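Local structure of L-ribulose 3-epimerase (Mesorhizobium loti, 3VYL) at residues T181-I186 / S210-L215. The protein catalyses the reversible epimerisation of ketoses at C3, interconverting L-ribulose and L-xylulose most efficiently, with a bound manganese ion. Numbering follows the deposited sequence.
Sequences TFHMNI and SHRGFL
R212 lies flat on one face of the F182 ring at the manganese end of a TIM barrel. Helix 181-187, directly after strand 175-180, meets here the loop that follows strand 202-207. The side chain of R212 is extended from CG to NE. It lays CD over the ring centre, a CH-pi contact of 3.6 Å to the F182 centroid. The guanidinium sits further toward the rim, 13° from parallel, with R212 NE 3.4 Å from F182 CD2. CZ is well off the ring normal, so the cation-pi contact is off-centre. F182 reaches across with CG anti to its backbone N (chi1 165°). The carbonyl of S210 meets the ring edge, O to CE1 of F182 3.2 Å. An alanine at F182 would probably leave the R212 guanidinium without its flat support, free to turn beside the metal site. The H183 ring stands nearly perpendicular to the guanidinium, and its NE2 is 3.6 Å from R212 NH2.

In the next shell, R212 NH2 makes a long, weak ion pair with the manganese ligand E241. S242 OG bonds to R212 O, and N150 bonds to H183 ND1. A water joins the two backbones, donating to F182 O at 2.9 Å and to S210 O at 2.8 Å.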
loop_
_atom_site.group_PDB
_atom_site.type_symbol
_atom_site.label_atom_id
_atom_site.label_comp_id
_atom_site.label_asym_id
_atom_site.label_seq_id
_atom_site.Cartn_x
_atom_site.Cartn_y
_atom_site.Cartn_z
ATOM N N THR A 181 15.496 6.733 3.859
ATOM C CA THR A 181 14.409 5.897 3.374
ATOM C C THR A 181 14.873 4.760 2.448
ATOM O O THR A 181 14.408 3.623 2.572
ATOM C CB THR A 181 13.329 6.739 2.698
ATOM O OG1 THR A 181 13.886 7.392 1.557
ATOM C CG2 THR A 181 12.782 7.790 3.661
ATOM N N PHE A 182 15.817 5.056 1.556
ATOM C CA PHE A 182 16.444 4.038 0.708
ATOM C C PHE A 182 17.052 2.879 1.524
ATOM O O PHE A 182 16.863 1.715 1.192
ATOM C CB PHE A 182 17.490 4.672 -0.220
ATOM C CG PHE A 182 18.417 3.669 -0.856
ATOM C CD1 PHE A 182 18.011 2.937 -1.966
ATOM C CD2 PHE A 182 19.685 3.429 -0.321
ATOM C CE1 PHE A 182 18.849 2.007 -2.535
ATOM C CE2 PHE A 182 20.522 2.498 -0.891
ATOM C CZ PHE A 182 20.104 1.788 -1.999
ATOM N N HIS A 183 17.770 3.201 2.593
ATOM C CA HIS A 183 18.347 2.172 3.454
ATOM C C HIS A 183 17.326 1.484 4.330
ATOM O O HIS A 183 17.397 0.266 4.562
ATOM C CB HIS A 183 19.462 2.764 4.290
ATOM C CG HIS A 183 20.613 3.279 3.471
ATOM N ND1 HIS A 183 21.439 2.463 2.795
ATOM C CD2 HIS A 183 21.051 4.571 3.222
ATOM C CE1 HIS A 183 22.360 3.197 2.142
ATOM N NE2 HIS A 183 22.117 4.486 2.403
ATOM N N MET A 184 16.356 2.267 4.807
ATOM C CA MET A 184 15.312 1.779 5.700
ATOM C C MET A 184 14.447 0.728 5.027
ATOM O O MET A 184 14.109 -0.290 5.639
ATOM C CB MET A 184 14.437 2.935 6.205
ATOM C CG MET A 184 15.078 3.751 7.322
ATOM S SD MET A 184 13.927 4.847 8.182
ATOM C CE MET A 184 13.710 6.130 6.954
ATOM N N ASN A 185 14.103 0.974 3.762
ATOM C CA ASN A 185 13.232 0.065 3.031
ATOM C C ASN A 185 13.859 -1.319 2.854
ATOM O O ASN A 185 13.146 -2.306 2.718
ATOM C CB ASN A 185 12.823 0.657 1.689
ATOM C CG ASN A 185 11.470 0.153 1.222
ATOM O OD1 ASN A 185 10.448 0.439 1.849
ATOM N ND2 ASN A 185 11.451 -0.593 0.112
ATOM N N ILE A 186 15.187 -1.394 2.882
ATOM C CA ILE A 186 15.867 -2.672 2.786
ATOM C C ILE A 186 15.973 -3.350 4.158
ATOM O O ILE A 186 15.813 -4.571 4.273
ATOM C CB ILE A 186 17.271 -2.537 2.155
ATOM C CG1 ILE A 186 17.181 -2.029 0.714
ATOM C CG2 ILE A 186 18.016 -3.867 2.192
ATOM C CD1 ILE A 186 18.528 -1.842 0.053
ATOM N N SER A 210 13.436 3.753 -3.583
ATOM C CA SER A 210 13.983 2.401 -3.460
ATOM C C SER A 210 15.159 2.114 -4.408
ATOM O O SER A 210 16.124 1.460 -4.023
ATOM C CB SER A 210 12.868 1.364 -3.628
ATOM O OG SER A 210 12.123 1.561 -4.834
ATOM N N HIS A 211 15.089 2.603 -5.643
ATOM C CA HIS A 211 16.213 2.449 -6.574
ATOM C C HIS A 211 17.087 3.670 -6.665
ATOM O O HIS A 211 17.996 3.709 -7.490
ATOM C CB HIS A 211 15.725 2.070 -7.960
ATOM C CG HIS A 211 14.528 2.854 -8.417
ATOM N ND1 HIS A 211 14.493 4.199 -8.396
ATOM C CD2 HIS A 211 13.304 2.436 -8.930
ATOM C CE1 HIS A 211 13.307 4.622 -8.866
ATOM N NE2 HIS A 211 12.577 3.540 -9.189
ATOM N N ARG A 212 16.809 4.671 -5.822
ATOM C CA ARG A 212 17.556 5.927 -5.757
ATOM C C ARG A 212 17.335 6.860 -6.951
ATOM O O ARG A 212 18.108 7.784 -7.171
ATOM C CB ARG A 212 19.051 5.668 -5.515
ATOM C CG ARG A 212 19.522 5.940 -4.098
ATOM C CD ARG A 212 20.688 5.023 -3.739
ATOM N NE ARG A 212 21.419 5.360 -2.496
ATOM C CZ ARG A 212 21.094 6.340 -1.662
ATOM N NH1 ARG A 212 20.034 7.106 -1.912
ATOM N NH2 ARG A 212 21.821 6.547 -0.569
ATOM N N GLY A 213 16.276 6.632 -7.715
ATOM C CA GLY A 213 15.937 7.537 -8.814
ATOM C C GLY A 213 14.886 8.565 -8.437
ATOM O O GLY A 213 14.871 9.058 -7.307
ATOM N N PHE A 214 14.010 8.890 -9.386
ATOM C CA PHE A 214 12.892 9.788 -9.116
ATOM C C PHE A 214 12.040 9.252 -7.959
ATOM O O PHE A 214 11.743 8.046 -7.877
ATOM C CB PHE A 214 11.979 9.916 -10.337
ATOM C CG PHE A 214 12.381 10.978 -11.327
ATOM C CD1 PHE A 214 13.225 10.679 -12.398
ATOM C CD2 PHE A 214 11.856 12.259 -11.243
ATOM C CE1 PHE A 214 13.561 11.653 -13.339
ATOM C CE2 PHE A 214 12.190 13.237 -12.182
ATOM C CZ PHE A 214 13.038 12.935 -13.231
ATOM N N LEU A 215 11.637 10.164 -7.079
ATOM C CA LEU A 215 10.666 9.885 -6.032
ATOM C C LEU A 215 9.327 9.455 -6.611
ATOM O O LEU A 215 8.865 10.027 -7.587
ATOM C CB LEU A 215 10.497 11.126 -5.173
ATOM C CG LEU A 215 11.358 11.283 -3.909
ATOM C CD1 LEU A 215 12.659 10.482 -3.901
ATOM C CD2 LEU A 215 11.590 12.765 -3.643
HETATM O O HOH W 1 15.784 0.660 -1.318
HETATM O O HOH W 2 24.718 5.633 0.501
#